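Local coordinates for hypothetical protein TM1553 (Thermotoga maritima, PDB 1VRM), which probably acts as an ApbE-family flavin transferase, which in relatives attaches FMN taken from FAD covalently to a target flavoprotein, at residues Gly187-Gly192 with Arg196-Lys201; Val143-Asp146 with Arg151-Val154; Leu295-Pro298 with His303-Ile306; Cys93-Leu98 with Asp271-Asp276. All blocks are in the same frame, centred on the assembly; numbering follows the deposited sequence. Where two conformers were deposited one is given.

Contact 1 (Gly187-Gly192 with Arg196-Lys201); sequences GFVEAG and RIIGPK
Val189 and Arg196 pair through two backbone bonds, while Gly187 faces two partners at once, and this ladder holds the beta hairpin of strands 186-191 and 194-197 together. Val189 N reaches Arg196 O at 2.9 Å and Arg196 N returns the bond to Val189 O. At Gly187 the register slips by one residue: Ile198 and Gly199 both face it, a classic beta bulge. Gly187 O takes Ile198 N at 2.8 Å from above its carbonyl plane and a weak bond from Gly199 N, while Gly187 N gives to Gly199 O at 3.2 Å. The backbone angles of Gly187 would jam any CB against the preceding carbonyl, so these angles by themselves call for glycine.

Ile198 packs its CB on the Gly187 carbonyl, 3.4 Å from Gly187 O. Apolar contacts follow the two faces of the hairpin. The extended chain of Ile198 (chi2 169°) carries CD1 to within 3.9 Å of Val189 CG2 in the valine conformer given, the two side chains crossing obliquely beneath helix 166-181. With CG1 and CD1 gone, an alanine at Ile198 would probably open a gap between Gly187 and Leu179 of that helix. On the other face Phe188 CB lies 4.1 Å from Ile197 CD1, and the Phe188 ring leads off to meet Trp207 edge-to-face.

The polar end of Arg196 turns away to a salt bridge with Asp172 and a bond to Gly228 O. Main-chain bonds thus set the register, Val189 and Ile198 pack on the helix-facing side alongside the Arg196 chain, and the charge of Arg196 is answered outside the hairpin.

Contact 2 (Val143-Asp146 with Arg151-Val154); sequences VLFD and RVMV
Leu144 and Met153 run alongside each other off the same face of a beta hairpin whose strands 143-146 and 151-154 belong to a small antiparallel sheet. Residue 153 is selenomethionine, bent at its last torsion (chi3 71°), which brings CE against Leu144 CD1 at 3.4 Å, tighter than usual for two carbons; Trp78 touches both side chains. Beneath them the backbones exchange bonds, Leu144 N to Met153 O at 2.8 Å and Met153 N to Leu144 O.

The opposite face turns toward helix 83-98. Here Phe145 and Val152 also run alongside each other, with Val152 CG2 meeting the ring obliquely at 4.1 Å from CD1, while Val143 crosses Val152 at a slant and brings its CG1 3.8 Å from Val152 CG1. Phe145 continues onto Ile89 and Cys93 of that helix.

At the turn end, beyond the paired backbones of Asp146 and Arg151, the side chains cross with carboxylate and guanidinium planes 60° apart. The salt bridge is side-on for the arginine but falls on one oxygen: Asp146 OD2, in the guanidinium plane, accepts Arg151 NE at 2.9 Å and Arg151 NH2 at 2.8 Å, and also Asn149 ND2.

Contact 3 (Leu295-Pro298 with His303-Ile306); sequences LDFP and HLLI
The His303 imidazole packs on Pro298 without bonding to it. Pro298 O comes to the imidazole obliquely, 3.5 Å from His303 CE1, and Pro298 CB sits 3.7 Å from His303 ND1. That nitrogen is hydrogen-bonded to Thr318 OG1, which probably helps hold the ring's rotation. The CB of His303 points away from segment 295-298, yet CG stands beside the backbone N (chi1 -53°), and this folds the imidazole back against the proline. The other flat group, the Phe297 ring, is approached obliquely by Leu304 CD1; the closer meeting is at its root, where Phe297 CB lies 4.0 Å from the same methyl, while the ring itself runs on toward Met285.

The contact belongs to the connection by which the long helix 272-296 leads into strand 303-308 of the large antiparallel sheet. The helix follows strand 262-269 and returns the chain to that strand's antiparallel neighbour, so the residues here line the turn between helix and sheet.

A glycine in place of His303 would probably leave Thr318 OG1 without its ring nitrogen and remove the imidazole packed on Pro298 CB, opening a gap there.

In Leu304 CG is placed between the backbone N and the carbonyl carbon (chi1 77°). From there CD2 as well as CD1 reaches Phe297 CB, and CD2 also lies 3.8 Å from Pro298 CD and 3.9 Å from Pro298 CG. The leucine side chain and the proline ring cross at about a right angle, and Val293 and Ile267 pack against the same leucine.

Contact 4 (Cys93-Leu98 with Asp271-Asp276); sequences CAFAEL and DATTAD
Phe95 and Thr274 mark where two helices draw nearest, with their CA atoms still 8.4 Å apart, so it takes a long side chain, that of Phe95, to span the gap. Segment 93-98 is the last part of helix 83-98, and segment 271-276 is the start of helix 272-296. Asp271 occupies the N-cap of the second helix: its OD1 accepts Thr274 N at 2.8 Å, nearly along the C-O axis, and Thr274 OG1 on the syn side, also at 2.8 Å.

One aromatic side chain does the reaching. Phe95 has CG beside its backbone N (chi1 -78°), which sends the ring outward to the first turn of the other helix. Thr274 OG1 lies at the ring's edge, in its plane, 3.8 Å from Phe95 CZ, and the same carbon is 3.8 Å from Thr274 CA. Next to it Thr273 offers a methyl, with CG2 4.0 Å from Phe95 CE2. Both threonine side chains cross the phenylalanine at about a right angle. Thr273 OG1 is bonded instead to Asp172 OD2, and Phe103 and Ile165 also pack on the phenylalanine.

The contact between the helices is therefore slight and carried by van der Waals packing. No polar bond joins the two segments; beside the ring, one carboxylate oxygen of Asp271 grips both the backbone N and the hydroxyl of Thr274, which probably holds that hydroxyl's rotation, and its negative charge probably complements the positive end of the helix.

How the contacts relate
Contact 4 spans the chain most widely: both contact 2 and contact 1, in that order, fall between its two segments, and contact 3 follows. Its two halves touch different neighbours. Cys93 packs on Phe145 and Val143 of contact 2, and the start of helix 272-296 meets Arg196 of contact 1, although the centres of contacts 2 and 1 are each about 19 Å from that of contact 4. Contacts 3 and 4 use opposite ends of helix 272-296 and lie about 14 Å apart, centre to centre. Contacts 1 and 3 both reach the eight-stranded antiparallel sheet, whereas contact 2 belongs to the small sheet. Contact 4 thus lies where a helix packed on the small sheet meets one packed on the large sheet.

Contact 1 (Gly187-Gly192 with Arg196-Lys201)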
loop_
_atom_site.group_PDB
_atom_site.type_symbol
_atom_site.label_atom_id
_atom_site.label_comp_id
_atom_site.label_asym_id
_atom_site.label_seq_id
_atom_site.Cartn_x
_atom_site.Cartn_y
_atom_site.Cartn_z
ATOM N N GLY A 187 -1.552 -1.149 -21.292
ATOM C CA GLY A 187 -1.902 -0.019 -20.433
ATOM C C GLY A 187 -1.362 -0.185 -19.017
ATOM O O GLY A 187 -0.372 -0.896 -18.764
ATOM N N PHE A 188 -1.978 0.561 -18.109
ATOM C CA PHE A 188 -1.542 0.588 -16.722
ATOM C C PHE A 188 -2.706 1.005 -15.849
ATOM O O PHE A 188 -3.707 1.561 -16.337
ATOM C CB PHE A 188 -0.353 1.527 -16.513
ATOM C CG PHE A 188 -0.675 2.962 -16.741
ATOM C CD1 PHE A 188 -1.152 3.741 -15.677
ATOM C CD2 PHE A 188 -0.458 3.544 -17.983
ATOM C CE1 PHE A 188 -1.470 5.054 -15.879
ATOM C CE2 PHE A 188 -0.747 4.867 -18.190
ATOM C CZ PHE A 188 -1.259 5.607 -17.118
ATOM N N VAL A 189 -2.597 0.670 -14.577
ATOM C CA VAL A 189 -3.527 1.169 -13.587
ATOM C C VAL A 189 -2.749 1.861 -12.489
ATOM O O VAL A 189 -1.672 1.380 -12.119
ATOM C CB VAL A 189 -4.344 0.053 -12.964
ATOM C CG1 VAL A 189 -5.426 0.617 -12.044
ATOM C CG2 VAL A 189 -4.963 -0.842 -14.044
ATOM N N GLU A 190 -3.307 2.934 -11.961
ATOM C CA GLU A 190 -2.637 3.751 -10.946
ATOM C C GLU A 190 -3.643 3.998 -9.834
ATOM O O GLU A 190 -4.832 4.203 -10.096
ATOM C CB GLU A 190 -2.207 5.066 -11.570
ATOM C CG GLU A 190 -1.383 5.942 -10.705
ATOM C CD GLU A 190 -0.932 7.200 -11.444
ATOM O OE1 GLU A 190 -1.196 7.306 -12.663
ATOM O OE2 GLU A 190 -0.325 8.079 -10.791
ATOM N N ALA A 191 -3.144 3.967 -8.604
ATOM C CA ALA A 191 -3.947 4.347 -7.440
ATOM C C ALA A 191 -3.019 5.064 -6.506
ATOM O O ALA A 191 -2.031 4.501 -6.049
ATOM C CB ALA A 191 -4.582 3.149 -6.802
ATOM N N GLY A 192 -3.305 6.329 -6.275
ATOM C CA GLY A 192 -2.524 7.130 -5.348
ATOM C C GLY A 192 -1.030 7.010 -5.571
ATOM O O GLY A 192 -0.240 6.800 -4.617
ATOM N N ARG A 196 0.570 -0.332 -11.567
ATOM C CA ARG A 196 0.773 -1.688 -12.097
ATOM C C ARG A 196 0.637 -1.644 -13.628
ATOM O O ARG A 196 -0.346 -1.126 -14.146
ATOM C CB ARG A 196 -0.216 -2.667 -11.514
ATOM C CG ARG A 196 -0.010 -4.075 -11.921
ATOM C CD ARG A 196 1.217 -4.664 -11.250
ATOM N NE ARG A 196 1.204 -6.097 -11.257
ATOM C CZ ARG A 196 1.868 -6.794 -12.124
ATOM N NH1 ARG A 196 2.523 -6.173 -13.047
ATOM N NH2 ARG A 196 1.806 -8.091 -12.112
ATOM N N ILE A 197 1.639 -2.155 -14.333
ATOM C CA ILE A 197 1.606 -2.198 -15.775
ATOM C C ILE A 197 0.723 -3.390 -16.213
ATOM O O ILE A 197 0.940 -4.540 -15.800
ATOM C CB ILE A 197 2.998 -2.323 -16.392
ATOM C CG1 ILE A 197 3.941 -1.225 -15.911
ATOM C CG2 ILE A 197 2.942 -2.400 -17.910
ATOM C CD1 ILE A 197 3.432 0.145 -16.002
ATOM N N ILE A 198 -0.205 -3.115 -17.129
ATOM C CA ILE A 198 -1.003 -4.160 -17.751
ATOM C C ILE A 198 -0.240 -4.842 -18.877
ATOM O O ILE A 198 -0.128 -6.089 -18.921
ATOM C CB ILE A 198 -2.357 -3.659 -18.270
ATOM C CG1 ILE A 198 -3.222 -3.148 -17.126
ATOM C CG2 ILE A 198 -3.063 -4.761 -19.083
ATOM C CD1 ILE A 198 -4.495 -2.370 -17.589
ATOM N N GLY A 199 0.283 -4.015 -19.780
ATOM C CA GLY A 199 1.138 -4.466 -20.875
ATOM C C GLY A 199 1.859 -3.264 -21.422
ATOM O O GLY A 199 1.475 -2.141 -21.161
ATOM N N PRO A 200 2.901 -3.484 -22.236
ATOM C CA PRO A 200 3.739 -2.439 -22.734
ATOM C C PRO A 200 3.028 -1.479 -23.679
ATOM O O PRO A 200 2.058 -1.828 -24.357
ATOM C CB PRO A 200 4.844 -3.161 -23.483
ATOM C CG PRO A 200 4.517 -4.500 -23.487
ATOM C CD PRO A 200 3.317 -4.803 -22.688
ATOM N N LYS A 201 3.525 -0.250 -23.678
ATOM C CA LYS A 201 2.892 0.831 -24.388
ATOM C C LYS A 201 2.959 0.541 -25.890
ATOM O O LYS A 201 4.031 0.203 -26.431
ATOM C CB LYS A 201 3.606 2.122 -24.049
ATOM C CG LYS A 201 3.025 3.323 -24.734
ATOM C CD LYS A 201 3.536 4.682 -24.162
ATOM C CE LYS A 201 5.032 4.845 -24.249
#

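Contact 2 (Val143-Asp146 with Arg151-Val154)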
loop_
_atom_site.group_PDB
_atom_site.type_symbol
_atom_site.label_atom_id
_atom_site.label_comp_id
_atom_site.label_asym_id
_atom_site.label_seq_id
_atom_site.Cartn_x
_atom_site.Cartn_y
_atom_site.Cartn_z
ATOM N N VAL A 143 -2.955 -11.923 15.411
ATOM C CA VAL A 143 -3.947 -12.445 14.458
ATOM C C VAL A 143 -3.742 -13.937 14.309
ATOM O O VAL A 143 -2.660 -14.369 13.855
ATOM C CB VAL A 143 -3.789 -11.807 13.091
ATOM C CG1 VAL A 143 -4.950 -12.240 12.147
ATOM C CG2 VAL A 143 -3.733 -10.272 13.243
ATOM N N LEU A 144 -4.759 -14.705 14.687
ATOM C CA LEU A 144 -4.690 -16.179 14.676
ATOM C C LEU A 144 -5.550 -16.711 13.550
ATOM O O LEU A 144 -6.591 -16.119 13.206
ATOM C CB LEU A 144 -5.195 -16.747 15.992
ATOM C CG LEU A 144 -4.589 -16.116 17.251
ATOM C CD1 LEU A 144 -5.085 -16.825 18.500
ATOM C CD2 LEU A 144 -3.074 -16.105 17.186
ATOM N N PHE A 145 -5.097 -17.841 12.985
ATOM C CA PHE A 145 -5.713 -18.442 11.811
ATOM C C PHE A 145 -6.137 -19.864 12.083
ATOM O O PHE A 145 -5.410 -20.607 12.729
ATOM C CB PHE A 145 -4.701 -18.442 10.672
ATOM C CG PHE A 145 -4.306 -17.072 10.234
ATOM C CD1 PHE A 145 -5.107 -16.385 9.374
ATOM C CD2 PHE A 145 -3.152 -16.468 10.692
ATOM C CE1 PHE A 145 -4.774 -15.089 8.959
ATOM C CE2 PHE A 145 -2.788 -15.177 10.278
ATOM C CZ PHE A 145 -3.621 -14.482 9.435
ATOM N N ASP A 146 -7.304 -20.217 11.549
ATOM C CA ASP A 146 -7.828 -21.576 11.517
ATOM C C ASP A 146 -7.978 -21.967 10.034
ATOM O O ASP A 146 -9.027 -21.739 9.425
ATOM C CB ASP A 146 -9.152 -21.586 12.260
ATOM C CG ASP A 146 -9.875 -22.923 12.210
ATOM O OD1 ASP A 146 -9.349 -23.883 11.605
ATOM O OD2 ASP A 146 -10.977 -22.975 12.808
ATOM N N ARG A 151 -11.208 -19.514 9.528
ATOM C CA ARG A 151 -11.603 -18.535 10.514
ATOM C C ARG A 151 -10.381 -17.763 10.951
ATOM O O ARG A 151 -9.264 -18.286 10.934
ATOM C CB ARG A 151 -12.273 -19.185 11.731
ATOM C CG ARG A 151 -13.506 -20.033 11.427
ATOM C CD ARG A 151 -14.220 -20.534 12.681
ATOM N NE ARG A 151 -13.378 -21.489 13.341
ATOM C CZ ARG A 151 -13.721 -22.208 14.411
ATOM N NH1 ARG A 151 -14.901 -22.029 14.990
ATOM N NH2 ARG A 151 -12.867 -23.105 14.870
ATOM N N VAL A 152 -10.630 -16.526 11.386
ATOM C CA VAL A 152 -9.604 -15.603 11.911
ATOM C C VAL A 152 -10.057 -15.169 13.310
ATOM O O VAL A 152 -11.266 -15.007 13.560
ATOM C CB VAL A 152 -9.450 -14.384 10.986
ATOM C CG1 VAL A 152 -8.522 -13.279 11.582
ATOM C CG2 VAL A 152 -8.894 -14.867 9.673
HETATM N N MSE A 153 -9.098 -14.986 14.200
HETATM C CA MSE A 153 -9.392 -14.387 15.498
HETATM C C MSE A 153 -8.365 -13.325 15.748
HETATM O O MSE A 153 -7.184 -13.524 15.458
HETATM C CB MSE A 153 -9.386 -15.411 16.641
HETATM C CG MSE A 153 -9.536 -14.676 17.979
HETATM SE SE MSE A 153 -10.012 -15.928 19.372
HETATM C CE MSE A 153 -8.329 -16.819 19.465
ATOM N N VAL A 154 -8.824 -12.217 16.340
ATOM C CA VAL A 154 -7.912 -11.158 16.809
ATOM C C VAL A 154 -7.905 -11.164 18.330
ATOM O O VAL A 154 -8.965 -11.049 18.934
ATOM C CB VAL A 154 -8.219 -9.761 16.278
ATOM C CG1 VAL A 154 -7.825 -9.668 14.821
ATOM C CG2 VAL A 154 -9.689 -9.327 16.487
#

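Contact 3 (Leu295-Pro298 with His303-Ile306)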
loop_
_atom_site.group_PDB
_atom_site.type_symbol
_atom_site.label_atom_id
_atom_site.label_comp_id
_atom_site.label_asym_id
_atom_site.label_seq_id
_atom_site.Cartn_x
_atom_site.Cartn_y
_atom_site.Cartn_z
ATOM N N LEU A 295 20.673 -1.792 0.896
ATOM C CA LEU A 295 21.360 -3.068 0.638
ATOM C C LEU A 295 20.393 -4.275 0.615
ATOM O O LEU A 295 20.442 -5.085 -0.290
ATOM C CB LEU A 295 22.403 -3.280 1.686
ATOM C CG LEU A 295 23.213 -4.563 1.598
ATOM C CD1 LEU A 295 24.000 -4.564 0.309
ATOM C CD2 LEU A 295 24.119 -4.702 2.813
ATOM N N ASP A 296 19.557 -4.388 1.631
ATOM C CA ASP A 296 18.782 -5.605 1.868
ATOM C C ASP A 296 17.491 -5.686 1.045
ATOM O O ASP A 296 17.092 -6.803 0.649
ATOM C CB ASP A 296 18.417 -5.694 3.328
ATOM C CG ASP A 296 19.601 -5.997 4.221
ATOM O OD1 ASP A 296 20.687 -6.367 3.687
ATOM O OD2 ASP A 296 19.427 -5.926 5.466
ATOM N N PHE A 297 16.837 -4.543 0.781
ATOM C CA PHE A 297 15.535 -4.582 0.115
ATOM C C PHE A 297 15.532 -5.212 -1.258
ATOM O O PHE A 297 14.606 -5.968 -1.568
ATOM C CB PHE A 297 14.823 -3.222 0.142
ATOM C CG PHE A 297 13.973 -3.043 1.361
ATOM C CD1 PHE A 297 14.467 -3.297 2.617
ATOM C CD2 PHE A 297 12.635 -2.702 1.247
ATOM C CE1 PHE A 297 13.667 -3.148 3.757
ATOM C CE2 PHE A 297 11.855 -2.524 2.359
ATOM C CZ PHE A 297 12.356 -2.764 3.606
ATOM N N PRO A 298 16.537 -4.931 -2.093
ATOM C CA PRO A 298 16.584 -5.546 -3.426
ATOM C C PRO A 298 16.634 -7.040 -3.354
ATOM O O PRO A 298 16.093 -7.703 -4.246
ATOM C CB PRO A 298 17.844 -4.976 -4.043
ATOM C CG PRO A 298 18.014 -3.619 -3.329
ATOM C CD PRO A 298 17.559 -3.873 -1.935
ATOM N N HIS A 303 13.332 -3.046 -5.402
ATOM C CA HIS A 303 14.348 -2.216 -5.952
ATOM C C HIS A 303 13.970 -0.803 -5.676
ATOM O O HIS A 303 12.904 -0.352 -6.133
ATOM C CB HIS A 303 14.476 -2.545 -7.433
ATOM C CG HIS A 303 14.687 -4.015 -7.613
ATOM N ND1 HIS A 303 15.844 -4.648 -7.192
ATOM C CD2 HIS A 303 13.812 -4.999 -7.937
ATOM C CE1 HIS A 303 15.685 -5.961 -7.306
ATOM N NE2 HIS A 303 14.469 -6.200 -7.761
ATOM N N LEU A 304 14.820 -0.061 -4.962
ATOM C CA LEU A 304 14.303 1.134 -4.311
ATOM C C LEU A 304 15.071 2.419 -4.425
ATOM O O LEU A 304 16.284 2.448 -4.669
ATOM C CB LEU A 304 14.057 0.873 -2.868
ATOM C CG LEU A 304 15.218 0.828 -1.918
ATOM C CD1 LEU A 304 14.694 0.701 -0.494
ATOM C CD2 LEU A 304 16.172 -0.316 -2.260
ATOM N N LEU A 305 14.325 3.492 -4.211
ATOM C CA LEU A 305 14.860 4.839 -4.121
ATOM C C LEU A 305 14.261 5.464 -2.869
ATOM O O LEU A 305 13.029 5.465 -2.716
ATOM C CB LEU A 305 14.437 5.662 -5.327
ATOM C CG LEU A 305 14.881 7.131 -5.387
ATOM C CD1 LEU A 305 14.881 7.637 -6.778
ATOM C CD2 LEU A 305 13.944 8.011 -4.576
ATOM N N ILE A 306 15.106 6.004 -1.996
ATOM C CA ILE A 306 14.678 6.652 -0.764
ATOM C C ILE A 306 15.015 8.140 -0.846
ATOM O O ILE A 306 16.110 8.506 -1.221
ATOM C CB ILE A 306 15.431 6.077 0.461
ATOM C CG1 ILE A 306 15.239 4.573 0.572
ATOM C CG2 ILE A 306 15.010 6.797 1.726
ATOM C CD1 ILE A 306 16.133 3.922 1.527
#

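Contact 4 (Cys93-Leu98 with Asp271-Asp276)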
loop_
_atom_site.group_PDB
_atom_site.type_symbol
_atom_site.label_atom_id
_atom_site.label_comp_id
_atom_site.label_asym_id
_atom_site.label_seq_id
_atom_site.Cartn_x
_atom_site.Cartn_y
_atom_site.Cartn_z
ATOM N N CYS A 93 -0.044 -10.616 6.973
ATOM C CA CYS A 93 0.734 -11.132 8.110
ATOM C C CYS A 93 2.080 -11.734 7.647
ATOM O O CYS A 93 3.063 -11.578 8.338
ATOM C CB CYS A 93 -0.077 -12.118 8.946
ATOM S SG CYS A 93 -1.454 -11.274 9.792
ATOM N N ALA A 94 2.136 -12.337 6.464
ATOM C CA ALA A 94 3.402 -12.861 5.946
ATOM C C ALA A 94 4.392 -11.740 5.624
ATOM O O ALA A 94 5.597 -11.888 5.887
ATOM C CB ALA A 94 3.145 -13.705 4.762
ATOM N N PHE A 95 3.900 -10.600 5.154
ATOM C CA PHE A 95 4.796 -9.433 5.005
ATOM C C PHE A 95 5.274 -8.872 6.335
ATOM O O PHE A 95 6.375 -8.361 6.430
ATOM C CB PHE A 95 4.168 -8.327 4.157
ATOM C CG PHE A 95 4.217 -8.580 2.666
ATOM C CD1 PHE A 95 5.404 -8.445 1.970
ATOM C CD2 PHE A 95 3.072 -8.930 1.970
ATOM C CE1 PHE A 95 5.432 -8.667 0.565
ATOM C CE2 PHE A 95 3.099 -9.143 0.610
ATOM C CZ PHE A 95 4.290 -9.042 -0.085
ATOM N N ALA A 96 4.411 -8.894 7.349
ATOM C CA ALA A 96 4.788 -8.446 8.680
ATOM C C ALA A 96 5.923 -9.340 9.221
ATOM O O ALA A 96 6.932 -8.843 9.709
ATOM C CB ALA A 96 3.619 -8.434 9.600
ATOM N N GLU A 97 5.796 -10.652 9.015
ATOM C CA GLU A 97 6.851 -11.560 9.445
ATOM C C GLU A 97 8.155 -11.309 8.671
ATOM O O GLU A 97 9.243 -11.265 9.252
ATOM C CB GLU A 97 6.369 -12.992 9.313
ATOM C CG GLU A 97 7.373 -13.953 9.869
ATOM C CD GLU A 97 6.755 -15.297 10.134
ATOM O OE1 GLU A 97 5.989 -15.400 11.122
ATOM O OE2 GLU A 97 7.036 -16.240 9.353
ATOM N N LEU A 98 8.047 -11.102 7.371
ATOM C CA LEU A 98 9.213 -10.895 6.540
ATOM C C LEU A 98 9.977 -9.649 6.957
ATOM O O LEU A 98 11.211 -9.583 6.839
ATOM C CB LEU A 98 8.767 -10.737 5.082
ATOM C CG LEU A 98 9.826 -10.469 4.041
ATOM C CD1 LEU A 98 10.751 -11.692 3.952
ATOM C CD2 LEU A 98 9.140 -10.164 2.716
ATOM N N ASP A 271 5.260 -7.239 -8.536
ATOM C CA ASP A 271 3.849 -7.052 -8.390
ATOM C C ASP A 271 3.572 -5.934 -7.421
ATOM O O ASP A 271 4.442 -5.498 -6.623
ATOM C CB ASP A 271 3.130 -8.311 -7.970
ATOM C CG ASP A 271 3.636 -8.849 -6.692
ATOM O OD1 ASP A 271 3.467 -8.221 -5.656
ATOM O OD2 ASP A 271 4.255 -9.936 -6.738
ATOM N N ALA A 272 2.368 -5.392 -7.539
ATOM C CA ALA A 272 2.069 -4.212 -6.777
ATOM C C ALA A 272 1.829 -4.502 -5.284
ATOM O O ALA A 272 2.069 -3.625 -4.460
ATOM C CB ALA A 272 0.874 -3.512 -7.360
ATOM N N THR A 273 1.324 -5.690 -4.956
ATOM C CA THR A 273 1.142 -6.066 -3.586
ATOM C C THR A 273 2.509 -5.977 -2.842
ATOM O O THR A 273 2.610 -5.381 -1.763
ATOM C CB THR A 273 0.558 -7.469 -3.465
ATOM O OG1 THR A 273 -0.699 -7.520 -4.149
ATOM C CG2 THR A 273 0.380 -7.821 -2.003
ATOM N N THR A 274 3.529 -6.579 -3.431
ATOM C CA THR A 274 4.878 -6.545 -2.870
ATOM C C THR A 274 5.403 -5.090 -2.782
ATOM O O THR A 274 5.940 -4.677 -1.748
ATOM C CB THR A 274 5.818 -7.379 -3.726
ATOM O OG1 THR A 274 5.348 -8.722 -3.694
ATOM C CG2 THR A 274 7.280 -7.317 -3.235
ATOM N N ALA A 275 5.249 -4.322 -3.856
ATOM C CA ALA A 275 5.778 -2.983 -3.894
ATOM C C ALA A 275 5.093 -2.133 -2.829
ATOM O O ALA A 275 5.738 -1.322 -2.170
ATOM C CB ALA A 275 5.584 -2.355 -5.287
ATOM N N ASP A 276 3.772 -2.301 -2.668
ATOM C CA ASP A 276 2.993 -1.512 -1.698
ATOM C C ASP A 276 3.418 -1.873 -0.252
ATOM O O ASP A 276 3.762 -0.990 0.528
ATOM C CB ASP A 276 1.484 -1.766 -1.926
ATOM C CG ASP A 276 0.589 -0.774 -1.251
ATOM O OD1 ASP A 276 1.080 0.255 -0.788
ATOM O OD2 ASP A 276 -0.655 -1.070 -1.216
#